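Local coordinates for thymidylate synthase ThyX (Streptomyces cacaoi subsp. asoensis, PDB 4P5A), which is a UMP/dUMP methylase of the ThyX family that probably uses methylenetetrahydrofolate as carbon donor, with NADPH and FAD as reductants, and works as a homotetramer, at residues 77-82 with 105-110; 88-93 with 183-188; 95-100 with 164-169. All coordinates share one frame; numbering follows the deposited sequence.

Contact 1: 77-82 with 105-110; sequences PIFTVR and AFYVPD. With 5BU (5-bromo-uridine-5'-monophosphate), chain F.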
loop_
_atom_site.group_PDB
_atom_site.type_symbol
_atom_site.label_atom_id
_atom_site.label_comp_id
_atom_site.label_asym_id
_atom_site.label_seq_id
_atom_site.Cartn_x
_atom_site.Cartn_y
_atom_site.Cartn_z
ATOM N N PRO B 77 -22.299 -4.768 -12.160
ATOM C CA PRO B 77 -23.160 -4.732 -11.003
ATOM C C PRO B 77 -22.341 -4.546 -9.719
ATOM O O PRO B 77 -21.146 -4.929 -9.671
ATOM C CB PRO B 77 -23.866 -6.102 -11.035
ATOM C CG PRO B 77 -22.902 -7.020 -11.781
ATOM C CD PRO B 77 -22.240 -6.095 -12.828
ATOM N N ILE B 78 -22.933 -3.914 -8.747
ATOM C CA ILE B 78 -22.227 -3.690 -7.470
ATOM C C ILE B 78 -21.551 -4.959 -6.889
ATOM O O ILE B 78 -20.412 -4.876 -6.416
ATOM C CB ILE B 78 -23.251 -3.120 -6.451
ATOM C CG1 ILE B 78 -23.517 -1.679 -6.849
ATOM C CG2 ILE B 78 -22.686 -3.187 -4.982
ATOM C CD1 ILE B 78 -24.611 -1.039 -6.026
ATOM N N PHE B 79 -22.204 -6.131 -6.939
ATOM C CA PHE B 79 -21.496 -7.240 -6.361
ATOM C C PHE B 79 -20.153 -7.551 -7.008
ATOM O O PHE B 79 -19.289 -8.132 -6.358
ATOM C CB PHE B 79 -22.333 -8.522 -6.239
ATOM C CG PHE B 79 -22.626 -9.182 -7.553
ATOM C CD1 PHE B 79 -23.695 -8.748 -8.371
ATOM C CD2 PHE B 79 -21.777 -10.203 -8.010
ATOM C CE1 PHE B 79 -23.908 -9.386 -9.649
ATOM C CE2 PHE B 79 -21.970 -10.795 -9.263
ATOM C CZ PHE B 79 -22.995 -10.349 -10.095
ATOM N N THR B 80 -20.013 -7.269 -8.299
ATOM C CA THR B 80 -18.744 -7.502 -9.011
ATOM C C THR B 80 -17.782 -6.322 -8.797
ATOM O O THR B 80 -16.586 -6.530 -8.694
ATOM C CB THR B 80 -19.067 -7.613 -10.518
ATOM O OG1 THR B 80 -19.830 -8.817 -10.696
ATOM C CG2 THR B 80 -17.779 -7.758 -11.353
ATOM N N VAL B 81 -18.329 -5.112 -8.701
ATOM C CA VAL B 81 -17.422 -3.984 -8.297
ATOM C C VAL B 81 -16.772 -4.207 -6.946
ATOM O O VAL B 81 -15.609 -3.821 -6.756
ATOM C CB VAL B 81 -18.239 -2.680 -8.283
ATOM C CG1 VAL B 81 -17.367 -1.463 -7.865
ATOM C CG2 VAL B 81 -18.705 -2.444 -9.726
ATOM N N ARG B 82 -17.531 -4.798 -6.028
ATOM C CA ARG B 82 -16.948 -5.164 -4.732
ATOM C C ARG B 82 -15.716 -6.043 -4.922
ATOM O O ARG B 82 -14.753 -5.789 -4.168
ATOM C CB ARG B 82 -17.908 -5.850 -3.754
ATOM C CG ARG B 82 -19.157 -4.942 -3.523
ATOM C CD ARG B 82 -19.414 -4.875 -1.970
ATOM N NE ARG B 82 -19.795 -6.050 -1.337
ATOM C CZ ARG B 82 -19.526 -6.352 -0.054
ATOM N NH1 ARG B 82 -20.066 -7.404 0.406
ATOM N NH2 ARG B 82 -18.728 -5.640 0.739
ATOM N N ALA B 105 -30.837 0.123 -14.265
ATOM C CA ALA B 105 -30.218 -0.979 -15.016
ATOM C C ALA B 105 -29.726 -1.962 -14.032
ATOM O O ALA B 105 -29.021 -1.571 -13.038
ATOM C CB ALA B 105 -29.117 -0.505 -15.897
ATOM N N PHE B 106 -30.049 -3.236 -14.257
ATOM C CA PHE B 106 -29.823 -4.305 -13.239
ATOM C C PHE B 106 -29.271 -5.496 -13.976
ATOM O O PHE B 106 -29.697 -5.812 -15.121
ATOM C CB PHE B 106 -31.132 -4.721 -12.472
ATOM C CG PHE B 106 -31.759 -3.612 -11.784
ATOM C CD1 PHE B 106 -32.752 -2.891 -12.393
ATOM C CD2 PHE B 106 -31.241 -3.179 -10.543
ATOM C CE1 PHE B 106 -33.298 -1.777 -11.813
ATOM C CE2 PHE B 106 -31.799 -2.012 -9.901
ATOM C CZ PHE B 106 -32.848 -1.346 -10.532
ATOM N N TYR B 107 -28.309 -6.201 -13.360
ATOM C CA TYR B 107 -27.700 -7.328 -14.009
ATOM C C TYR B 107 -28.486 -8.662 -13.790
ATOM O O TYR B 107 -28.899 -8.997 -12.666
ATOM C CB TYR B 107 -26.234 -7.546 -13.435
ATOM C CG TYR B 107 -25.536 -8.791 -13.945
ATOM C CD1 TYR B 107 -25.517 -9.978 -13.168
ATOM C CD2 TYR B 107 -24.918 -8.812 -15.217
ATOM C CE1 TYR B 107 -24.916 -11.129 -13.638
ATOM C CE2 TYR B 107 -24.293 -9.975 -15.701
ATOM C CZ TYR B 107 -24.307 -11.109 -14.933
ATOM O OH TYR B 107 -23.687 -12.277 -15.365
ATOM N N VAL B 108 -28.588 -9.436 -14.873
ATOM C CA VAL B 108 -29.055 -10.839 -14.737
ATOM C C VAL B 108 -28.129 -11.649 -15.611
ATOM O O VAL B 108 -27.716 -11.188 -16.666
ATOM C CB VAL B 108 -30.614 -10.993 -15.232
ATOM C CG1 VAL B 108 -31.559 -10.247 -14.324
ATOM C CG2 VAL B 108 -30.737 -10.549 -16.654
ATOM N N PRO B 109 -27.823 -12.872 -15.214
ATOM C CA PRO B 109 -26.888 -13.673 -16.014
ATOM C C PRO B 109 -27.471 -14.017 -17.381
ATOM O O PRO B 109 -28.691 -14.175 -17.481
ATOM C CB PRO B 109 -26.654 -14.908 -15.165
ATOM C CG PRO B 109 -27.714 -14.880 -13.992
ATOM C CD PRO B 109 -28.335 -13.513 -13.986
ATOM N N ASP B 110 -26.632 -14.165 -18.405
ATOM C CA ASP B 110 -27.193 -14.619 -19.697
ATOM C C ASP B 110 -27.358 -16.158 -19.771
ATOM O O ASP B 110 -27.079 -16.927 -18.821
ATOM C CB ASP B 110 -26.402 -14.104 -20.867
ATOM C CG ASP B 110 -25.050 -14.709 -20.950
ATOM O OD1 ASP B 110 -24.752 -15.821 -20.379
ATOM O OD2 ASP B 110 -24.250 -14.076 -21.620
HETATM P P 5BU F . -19.226 -12.140 -1.693
HETATM O OP1 5BU F . -20.452 -11.795 -0.882
HETATM O OP2 5BU F . -18.710 -13.584 -1.519
HETATM O OP3 5BU F . -19.337 -11.729 -3.205
HETATM O "O5'" 5BU F . -18.021 -11.208 -1.081
HETATM C "C5'" 5BU F . -17.964 -11.018 0.258
HETATM C "C4'" 5BU F . -16.653 -10.111 0.561
HETATM O "O4'" 5BU F . -15.473 -10.884 0.141
HETATM C "C3'" 5BU F . -16.618 -8.851 -0.296
HETATM O "O3'" 5BU F . -15.806 -7.828 0.356
HETATM C "C2'" 5BU F . -15.851 -9.340 -1.515
HETATM O "O2'" 5BU F . -15.209 -8.228 -2.179
HETATM C "C1'" 5BU F . -14.872 -10.389 -1.035
HETATM N N1 5BU F . -14.738 -11.568 -1.925
HETATM C C2 5BU F . -14.192 -11.356 -3.188
HETATM O O2 5BU F . -13.724 -10.215 -3.413
HETATM N N3 5BU F . -14.150 -12.308 -4.145
HETATM C C4 5BU F . -14.663 -13.579 -3.862
HETATM O O4 5BU F . -14.624 -14.441 -4.704
HETATM C C5 5BU F . -15.217 -13.758 -2.578
HETATM C C6 5BU F . -15.323 -12.821 -1.606
HETATM BR BR 5BU F . -15.751 -15.556 -2.085
#

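Contact 2: 88-93 with 183-188; sequences RTWSFN and ARALMH. With FAD (flavin-adenine dinucleotide), chain H.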
loop_
_atom_site.group_PDB
_atom_site.type_symbol
_atom_site.label_atom_id
_atom_site.label_comp_id
_atom_site.label_asym_id
_atom_site.label_seq_id
_atom_site.Cartn_x
_atom_site.Cartn_y
_atom_site.Cartn_z
ATOM N N ARG B 88 -6.081 -3.534 -3.392
ATOM C CA ARG B 88 -5.680 -2.283 -2.775
ATOM C C ARG B 88 -4.543 -1.606 -3.485
ATOM O O ARG B 88 -4.273 -0.416 -3.211
ATOM C CB ARG B 88 -5.221 -2.621 -1.300
ATOM C CG ARG B 88 -6.419 -2.964 -0.464
ATOM C CD ARG B 88 -5.838 -3.686 0.848
ATOM N NE ARG B 88 -5.225 -4.987 0.530
ATOM C CZ ARG B 88 -4.734 -5.785 1.515
ATOM N NH1 ARG B 88 -4.736 -5.332 2.801
ATOM N NH2 ARG B 88 -4.258 -6.985 1.204
ATOM N N THR B 89 -3.909 -2.318 -4.419
ATOM C CA THR B 89 -2.828 -1.669 -5.177
ATOM C C THR B 89 -3.351 -0.851 -6.377
ATOM O O THR B 89 -2.547 -0.297 -7.082
ATOM C CB THR B 89 -1.921 -2.716 -5.769
ATOM O OG1 THR B 89 -2.659 -3.830 -6.327
ATOM C CG2 THR B 89 -1.177 -3.399 -4.656
ATOM N N TRP B 90 -4.661 -0.834 -6.594
ATOM C CA TRP B 90 -5.243 -0.074 -7.705
ATOM C C TRP B 90 -5.791 1.285 -7.185
ATOM O O TRP B 90 -5.870 1.492 -5.967
ATOM C CB TRP B 90 -6.463 -0.850 -8.222
ATOM C CG TRP B 90 -6.098 -2.124 -9.014
ATOM C CD1 TRP B 90 -5.315 -3.187 -8.601
ATOM C CD2 TRP B 90 -6.623 -2.431 -10.267
ATOM N NE1 TRP B 90 -5.330 -4.173 -9.627
ATOM C CE2 TRP B 90 -6.104 -3.679 -10.667
ATOM C CE3 TRP B 90 -7.415 -1.702 -11.174
ATOM C CZ2 TRP B 90 -6.442 -4.289 -11.907
ATOM C CZ3 TRP B 90 -7.765 -2.292 -12.454
ATOM C CH2 TRP B 90 -7.227 -3.589 -12.795
ATOM N N SER B 91 -6.161 2.169 -8.116
ATOM C CA SER B 91 -6.844 3.399 -7.796
ATOM C C SER B 91 -8.210 3.304 -8.431
ATOM O O SER B 91 -8.331 2.823 -9.543
ATOM C CB SER B 91 -6.095 4.587 -8.455
ATOM O OG SER B 91 -4.825 4.681 -7.715
ATOM N N PHE B 92 -9.229 3.783 -7.733
ATOM C CA PHE B 92 -10.646 3.702 -8.213
ATOM C C PHE B 92 -11.356 5.033 -8.026
ATOM O O PHE B 92 -11.027 5.770 -7.065
ATOM C CB PHE B 92 -11.426 2.676 -7.372
ATOM C CG PHE B 92 -10.837 1.296 -7.440
ATOM C CD1 PHE B 92 -10.892 0.555 -8.632
ATOM C CD2 PHE B 92 -10.178 0.731 -6.287
ATOM C CE1 PHE B 92 -10.359 -0.722 -8.725
ATOM C CE2 PHE B 92 -9.637 -0.612 -6.430
ATOM C CZ PHE B 92 -9.734 -1.274 -7.628
ATOM N N ASN B 93 -12.334 5.332 -8.889
ATOM C CA ASN B 93 -13.269 6.423 -8.556
ATOM C C ASN B 93 -14.570 6.000 -9.216
ATOM O O ASN B 93 -14.597 5.777 -10.422
ATOM C CB ASN B 93 -12.889 7.786 -9.121
ATOM C CG ASN B 93 -13.720 8.888 -8.404
ATOM O OD1 ASN B 93 -14.536 9.640 -9.073
ATOM N ND2 ASN B 93 -13.622 8.928 -7.065
ATOM N N ALA B 183 1.115 -2.456 -14.590
ATOM C CA ALA B 183 1.022 -3.822 -15.115
ATOM C C ALA B 183 1.287 -4.882 -14.029
ATOM O O ALA B 183 0.750 -6.000 -14.102
ATOM C CB ALA B 183 2.114 -4.005 -16.222
ATOM N N ARG B 184 2.096 -4.564 -12.991
ATOM C CA ARG B 184 2.348 -5.531 -11.901
ATOM C C ARG B 184 1.033 -5.756 -11.143
ATOM O O ARG B 184 0.675 -6.932 -10.838
ATOM C CB ARG B 184 3.472 -4.996 -11.003
ATOM C CG ARG B 184 3.998 -6.210 -10.133
ATOM C CD ARG B 184 4.826 -5.618 -8.967
ATOM N NE ARG B 184 5.531 -6.755 -8.338
ATOM C CZ ARG B 184 6.410 -6.538 -7.324
ATOM N NH1 ARG B 184 7.101 -7.617 -6.807
ATOM N NH2 ARG B 184 6.613 -5.294 -6.856
ATOM N N ALA B 185 0.321 -4.692 -10.852
ATOM C CA ALA B 185 -0.949 -4.803 -10.129
ATOM C C ALA B 185 -1.967 -5.512 -11.017
ATOM O O ALA B 185 -2.766 -6.266 -10.501
ATOM C CB ALA B 185 -1.442 -3.394 -9.781
ATOM N N LEU B 186 -1.980 -5.249 -12.312
ATOM C CA LEU B 186 -2.884 -5.945 -13.218
ATOM C C LEU B 186 -2.527 -7.446 -13.217
ATOM O O LEU B 186 -3.494 -8.254 -13.135
ATOM C CB LEU B 186 -2.779 -5.378 -14.678
ATOM C CG LEU B 186 -3.768 -6.077 -15.648
ATOM C CD1 LEU B 186 -5.241 -5.945 -15.212
ATOM C CD2 LEU B 186 -3.550 -5.408 -16.987
ATOM N N MET B 187 -1.252 -7.806 -13.281
ATOM C CA MET B 187 -0.915 -9.261 -13.282
ATOM C C MET B 187 -1.349 -9.921 -11.986
ATOM O O MET B 187 -1.835 -11.084 -12.023
ATOM C CB MET B 187 0.638 -9.460 -13.564
ATOM C CG MET B 187 0.897 -9.271 -15.062
ATOM S SD MET B 187 2.640 -9.612 -15.363
ATOM C CE MET B 187 3.497 -8.064 -14.817
ATOM N N HIS B 188 -1.214 -9.225 -10.874
ATOM C CA HIS B 188 -1.630 -9.876 -9.576
ATOM C C HIS B 188 -3.138 -10.057 -9.584
ATOM O O HIS B 188 -3.658 -11.128 -9.185
ATOM C CB HIS B 188 -1.146 -8.983 -8.436
ATOM C CG HIS B 188 -1.362 -9.602 -7.084
ATOM N ND1 HIS B 188 -0.382 -10.317 -6.437
ATOM C CD2 HIS B 188 -2.457 -9.624 -6.289
ATOM C CE1 HIS B 188 -0.850 -10.743 -5.275
ATOM N NE2 HIS B 188 -2.133 -10.408 -5.194
HETATM P PA FAD H . -4.176 -6.475 -3.092
HETATM O O1A FAD H . -4.064 -5.886 -4.433
HETATM O O2A FAD H . -4.993 -5.898 -2.062
HETATM O O5B FAD H . -2.732 -6.686 -2.552
HETATM C C5B FAD H . -1.685 -7.304 -3.403
HETATM C C4B FAD H . -0.570 -7.842 -2.549
HETATM O O4B FAD H . -0.025 -6.757 -1.769
HETATM C C3B FAD H . -1.056 -8.818 -1.524
HETATM O O3B FAD H . -1.145 -10.150 -2.083
HETATM C C2B FAD H . 0.025 -8.761 -0.430
HETATM O O2B FAD H . 1.213 -9.441 -0.979
HETATM C C1B FAD H . 0.359 -7.237 -0.421
HETATM N N9A FAD H . -0.405 -6.449 0.563
HETATM C C8A FAD H . -1.134 -5.353 0.287
HETATM N N7A FAD H . -1.618 -4.816 1.405
HETATM C C5A FAD H . -1.114 -5.578 2.457
HETATM C C6A FAD H . -1.218 -5.563 3.870
HETATM N N6A FAD H . -1.920 -4.602 4.548
HETATM N N1A FAD H . -0.566 -6.554 4.563
HETATM C C2A FAD H . 0.200 -7.488 3.953
HETATM N N3A FAD H . 0.324 -7.538 2.601
HETATM C C4A FAD H . -0.366 -6.623 1.861
HETATM N N1 FAD H . -12.414 -11.713 0.855
HETATM C C2 FAD H . -13.128 -11.709 2.026
HETATM O O2 FAD H . -13.286 -10.714 2.716
HETATM N N3 FAD H . -13.831 -12.839 2.372
HETATM C C4 FAD H . -13.816 -13.968 1.563
HETATM O O4 FAD H . -14.433 -14.978 1.999
HETATM C C4X FAD H . -13.061 -13.971 0.376
HETATM N N5 FAD H . -12.886 -15.120 -0.430
HETATM C C5X FAD H . -12.265 -14.981 -1.707
HETATM C C6 FAD H . -12.274 -15.986 -2.702
HETATM C C7 FAD H . -11.630 -15.833 -3.939
HETATM C C7M FAD H . -11.740 -17.030 -4.899
HETATM C C8 FAD H . -10.976 -14.628 -4.323
HETATM C C8M FAD H . -10.203 -14.452 -5.668
HETATM C C9 FAD H . -10.966 -13.595 -3.357
HETATM C C9A FAD H . -11.648 -13.755 -2.094
HETATM N N10 FAD H . -11.633 -12.707 -1.135
HETATM C C10 FAD H . -12.370 -12.829 0.046
HETATM C "C1'" FAD H . -11.013 -11.389 -1.456
HETATM C "C2'" FAD H . -9.487 -11.663 -1.089
HETATM O "O2'" FAD H . -9.287 -11.891 0.338
HETATM C "C3'" FAD H . -8.637 -10.398 -1.374
HETATM O "O3'" FAD H . -9.157 -9.210 -0.751
HETATM C "C4'" FAD H . -8.553 -10.092 -2.963
HETATM O "O4'" FAD H . -8.417 -11.299 -3.637
HETATM C "C5'" FAD H . -7.353 -9.142 -3.217
HETATM O "O5'" FAD H . -6.149 -9.933 -3.124
HETATM P P FAD H . -4.867 -9.245 -2.424
HETATM O O1P FAD H . -5.115 -8.789 -1.022
HETATM O O2P FAD H . -3.799 -10.251 -2.566
HETATM O O3P FAD H . -4.586 -7.962 -3.319
#

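Contact 3: 95-100 with 164-169; sequences ESARYR and IARLVL. With 5BU (5-bromo-uridine-5'-monophosphate), chain G.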
loop_
_atom_site.group_PDB
_atom_site.type_symbol
_atom_site.label_atom_id
_atom_site.label_comp_id
_atom_site.label_asym_id
_atom_site.label_seq_id
_atom_site.Cartn_x
_atom_site.Cartn_y
_atom_site.Cartn_z
ATOM N N GLU B 95 -19.037 6.217 -9.556
ATOM C CA GLU B 95 -20.194 7.081 -9.470
ATOM C C GLU B 95 -20.880 6.815 -8.170
ATOM O O GLU B 95 -20.962 5.693 -7.709
ATOM C CB GLU B 95 -21.146 6.616 -10.593
ATOM C CG GLU B 95 -22.163 7.669 -10.934
ATOM C CD GLU B 95 -22.575 7.515 -12.406
ATOM O OE1 GLU B 95 -22.040 8.259 -13.315
ATOM O OE2 GLU B 95 -23.371 6.586 -12.628
ATOM N N SER B 96 -21.385 7.874 -7.558
ATOM C CA SER B 96 -21.974 7.777 -6.251
ATOM C C SER B 96 -23.541 7.817 -6.223
ATOM O O SER B 96 -24.104 8.693 -6.798
ATOM C CB SER B 96 -21.457 8.965 -5.480
ATOM O OG SER B 96 -22.254 9.163 -4.286
ATOM N N ALA B 97 -24.158 6.903 -5.472
ATOM C CA ALA B 97 -25.613 6.945 -5.211
ATOM C C ALA B 97 -25.995 7.923 -4.144
ATOM O O ALA B 97 -27.184 8.301 -4.059
ATOM C CB ALA B 97 -26.129 5.513 -4.876
ATOM N N ARG B 98 -25.058 8.336 -3.257
ATOM C CA ARG B 98 -25.373 9.472 -2.374
ATOM C C ARG B 98 -25.521 10.723 -3.204
ATOM O O ARG B 98 -26.334 11.587 -2.854
ATOM C CB ARG B 98 -24.188 9.707 -1.396
ATOM C CG ARG B 98 -23.953 8.480 -0.459
ATOM C CD ARG B 98 -22.858 8.909 0.502
ATOM N NE ARG B 98 -23.379 9.923 1.480
ATOM C CZ ARG B 98 -22.631 10.839 2.106
ATOM N NH1 ARG B 98 -21.293 10.941 1.841
ATOM N NH2 ARG B 98 -23.219 11.675 2.997
ATOM N N TYR B 99 -24.751 10.830 -4.301
ATOM C CA TYR B 99 -24.618 12.076 -5.064
ATOM C C TYR B 99 -25.686 12.173 -6.174
ATOM O O TYR B 99 -26.236 13.229 -6.399
ATOM C CB TYR B 99 -23.250 12.178 -5.705
ATOM C CG TYR B 99 -22.962 13.511 -6.359
ATOM C CD1 TYR B 99 -22.438 14.584 -5.616
ATOM C CD2 TYR B 99 -23.183 13.706 -7.746
ATOM C CE1 TYR B 99 -22.143 15.858 -6.291
ATOM C CE2 TYR B 99 -22.910 14.957 -8.370
ATOM C CZ TYR B 99 -22.417 15.998 -7.637
ATOM O OH TYR B 99 -22.142 17.216 -8.275
ATOM N N ARG B 100 -26.008 11.071 -6.813
ATOM C CA ARG B 100 -26.862 11.166 -7.985
ATOM C C ARG B 100 -27.858 10.014 -7.953
ATOM O O ARG B 100 -27.525 8.929 -7.461
ATOM C CB ARG B 100 -26.021 11.045 -9.246
ATOM C CG ARG B 100 -26.871 11.387 -10.553
ATOM C CD ARG B 100 -26.019 11.834 -11.767
ATOM N NE ARG B 100 -25.455 10.687 -12.505
ATOM C CZ ARG B 100 -25.989 10.117 -13.604
ATOM N NH1 ARG B 100 -27.121 10.588 -14.141
ATOM N NH2 ARG B 100 -25.386 9.067 -14.180
ATOM N N ILE B 164 -30.437 7.451 1.434
ATOM C CA ILE B 164 -31.232 6.554 2.195
ATOM C C ILE B 164 -32.160 5.816 1.246
ATOM O O ILE B 164 -32.383 4.609 1.460
ATOM C CB ILE B 164 -32.068 7.326 3.268
ATOM C CG1 ILE B 164 -31.180 7.812 4.409
ATOM C CG2 ILE B 164 -33.315 6.530 3.721
ATOM C CD1 ILE B 164 -30.683 6.655 5.308
ATOM N N ALA B 165 -32.694 6.467 0.228
ATOM C CA ALA B 165 -33.578 5.744 -0.709
ATOM C C ALA B 165 -32.899 4.554 -1.354
ATOM O O ALA B 165 -33.564 3.503 -1.612
ATOM C CB ALA B 165 -34.133 6.654 -1.783
ATOM N N ARG B 166 -31.591 4.681 -1.642
ATOM C CA ARG B 166 -30.893 3.560 -2.298
ATOM C C ARG B 166 -30.730 2.345 -1.463
ATOM O O ARG B 166 -30.251 1.325 -2.017
ATOM C CB ARG B 166 -29.562 3.952 -2.871
ATOM C CG ARG B 166 -28.557 4.615 -1.914
ATOM C CD ARG B 166 -27.997 3.607 -0.895
ATOM N NE ARG B 166 -26.883 4.289 -0.197
ATOM C CZ ARG B 166 -25.597 4.374 -0.642
ATOM N NH1 ARG B 166 -25.219 3.762 -1.759
ATOM N NH2 ARG B 166 -24.766 5.122 0.058
ATOM N N LEU B 167 -31.089 2.412 -0.170
ATOM C CA LEU B 167 -31.101 1.212 0.649
ATOM C C LEU B 167 -31.866 0.032 0.056
ATOM O O LEU B 167 -31.554 -1.117 0.361
ATOM C CB LEU B 167 -31.612 1.527 2.033
ATOM C CG LEU B 167 -30.550 1.836 3.091
ATOM C CD1 LEU B 167 -29.591 2.877 2.545
ATOM C CD2 LEU B 167 -31.390 2.425 4.289
ATOM N N VAL B 168 -32.917 0.311 -0.737
ATOM C CA VAL B 168 -33.748 -0.775 -1.252
ATOM C C VAL B 168 -33.211 -1.416 -2.539
ATOM O O VAL B 168 -33.764 -2.449 -2.996
ATOM C CB VAL B 168 -35.206 -0.252 -1.495
ATOM C CG1 VAL B 168 -35.783 0.168 -0.096
ATOM C CG2 VAL B 168 -35.213 0.819 -2.564
ATOM N N LEU B 169 -32.144 -0.848 -3.125
ATOM C CA LEU B 169 -31.650 -1.341 -4.463
ATOM C C LEU B 169 -30.724 -2.535 -4.274
ATOM O O LEU B 169 -29.948 -2.584 -3.279
ATOM C CB LEU B 169 -30.927 -0.235 -5.297
ATOM C CG LEU B 169 -31.814 1.000 -5.580
ATOM C CD1 LEU B 169 -31.022 2.009 -6.257
ATOM C CD2 LEU B 169 -32.912 0.609 -6.514
HETATM P P 5BU G . -22.192 5.480 -2.701
HETATM O OP1 5BU G . -22.959 4.730 -3.715
HETATM O OP2 5BU G . -22.333 5.050 -1.306
HETATM O OP3 5BU G . -22.116 6.922 -2.917
HETATM O "O5'" 5BU G . -20.666 5.039 -2.950
HETATM C "C5'" 5BU G . -20.191 4.940 -4.302
HETATM C "C4'" 5BU G . -18.715 4.457 -4.223
HETATM O "O4'" 5BU G . -17.881 5.617 -3.710
HETATM C "C3'" 5BU G . -18.379 3.319 -3.296
HETATM O "O3'" 5BU G . -17.138 2.656 -3.802
HETATM C "C2'" 5BU G . -18.097 4.029 -1.995
HETATM O "O2'" 5BU G . -17.262 3.226 -1.233
HETATM C "C1'" 5BU G . -17.405 5.313 -2.385
HETATM N N1 5BU G . -17.938 6.407 -1.470
HETATM C C2 5BU G . -17.596 6.359 -0.122
HETATM O O2 5BU G . -16.782 5.473 0.207
HETATM N N3 5BU G . -18.083 7.310 0.737
HETATM C C4 5BU G . -18.909 8.369 0.331
HETATM O O4 5BU G . -19.400 9.101 1.196
HETATM C C5 5BU G . -19.212 8.389 -1.007
HETATM C C6 5BU G . -18.753 7.464 -1.907
HETATM BR BR 5BU G . -20.196 9.857 -1.725
#

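Contact 1: 77-82 with 105-110
Apolar packing joins the two segments: Pro77 and Phe79, at the start of helix 78-84, press against Tyr107 on strand 105-107. Pro77 CB lies 3.7 Å from Tyr107 CB, and Pro77 CG reaches the base of the tyrosine ring. A proline suits this N-cap position, since the first turn of a helix leaves its backbone nitrogen unused, while Pro77 O accepts from both Thr80 N and Val81 N.

The two aromatic rings meet obliquely, their planes at 58°. Tyr107 CD1 comes to the edge of the Phe79 ring, 3.9 Å from Phe79 CE1. Tyr107 CG stands anti to its own backbone nitrogen (chi1 174°), which sends the ring along Pro77 toward Phe79. A tyrosine serves two needs here: its ring packs in the buried layer, and its OH hydrogen-bonds to Glu208 of helix 207-223. Leu167 of the second subunit packs on both Phe79 and Tyr107.

The polar part belongs to Arg82, further along the helix. One face of its guanidinium lies over the ribose of the bound nucleotide, with Arg82 CZ 3.8 Å from C3' of 5-bromo-UMP, and Arg82 NH1 forms a salt bridge with Glu94 of the second subunit. With a leucine at Arg82, that glutamate would probably lose its cationic mate and the ribose the flat group lying against it. The packing thus fixes the start of helix 78-84 against strand 105-107, and Arg82 on the same helix lines the ThyX substrate pocket shared between subunits.

Contact 2: 88-93 with 183-188
The FAD site of ThyX has part of its diphosphate-binding wall here, where the loop leading into strand 91-94 meets the first turns of helix 183-193. Ala185 is the meeting point: Ala185 CB lies 3.7 Å from Thr89 OG1, and its small size lets the loop come close to the helix. Trp90 lies alongside, its NE1 giving a weak hydrogen bond to Ala185 O (3.4 Å, 141°) and its six-membered ring resting against Leu186, with CZ2 3.9 Å from Leu186 CD1. The indole thus combines apolar surface with one donor for a helix carbonyl.

Arg88 N and Arg88 NE converge on FAD O2A, the NE bond being 2.8 Å long and nearly straight at 176°, while NH2 reaches O1P on the other phosphate. The guanidinium also lies flat under the adenine, with N7A over its centre. From the helix, His188 NE2 donates to FAD O2P over 3.1 Å; CG anti to the backbone N (chi1 -173°) carries the imidazole to that phosphate. Two phosphates gripped from a loop and a helix of one subunit, with Glu94 of the second subunit and Asn182 of the fourth subunit also binding, typify the intersubunit FAD site of ThyX.

Contact 3: 95-100 with 164-169
Arg98 and Arg166 run obliquely across each other, their guanidinium planes only 15° apart, and the aliphatic part of one meets the charged end of the other: Arg98 CG lies 3.5 Å from Arg166 NH2. Beside them, Ala97 CB lies 3.7 Å from Arg166 NH1; so small a side chain leaves room for the guanidinium beside the loop. No hydrogen bond links the segments directly. The phosphate of the bound 5-bromo-UMP joins them instead.

Arg166 turns the edge of its guanidinium to that phosphate. NH2 donates to OP2 over 2.8 Å at 158°, and NH1 gives a bond to OP1 with a weak one to OP2. The chain gets there by bending at chi2 (71°), and Arg166 NE is hydrogen-bonded to Glu163 O, which helps fix how the guanidinium is turned.

From the loop, Ser96 OG donates to OP3 at 2.6 Å, Ala97 N to OP1, and Arg98 N to OP3 in a long but nearly straight bond. The serine hydroxyl also accepts from Tyr99 N three residues on, an ST motif that ties the turn to its own ligand-binding oxygen. Arg98 sends its other end past the bromine to the base, where NH1 donates to O4 over 2.7 Å. Its NE is balanced by a salt bridge to Glu163, and Tyr124 of the second subunit makes a cation-pi contact with it. The two guanidinium groups therefore divide the nucleotide: that of Arg166 takes the phosphate, that of Arg98 the uracil O4.

The loop follows strand 91-94, while Arg166 lies in the 3-10 turn that continues from helix 162-165; behind it, Ala165 and Val168 pack on the long helix 131-157.

All three contacts are buried, but the centres of contacts 1 and 2 lie about 11 Å from the centre of the chain, on opposite sides of it, whereas that of contact 3 is about 22 Å out. The centres of contacts 1 and 3 are about 16 Å apart. Contact 1 relies on apolar and aromatic packing between its segments, contact 2 adds a weak hydrogen bond to such packing, and contact 3 relies on charge gathered round a phosphate. Strand 91-94 connects the last two, since 88-93 enters it and 95-100 leaves it. Contacts 1 and 3 touch different copies of the nucleotide, contact 2 the flavin cofactor, and all three reach the second subunit.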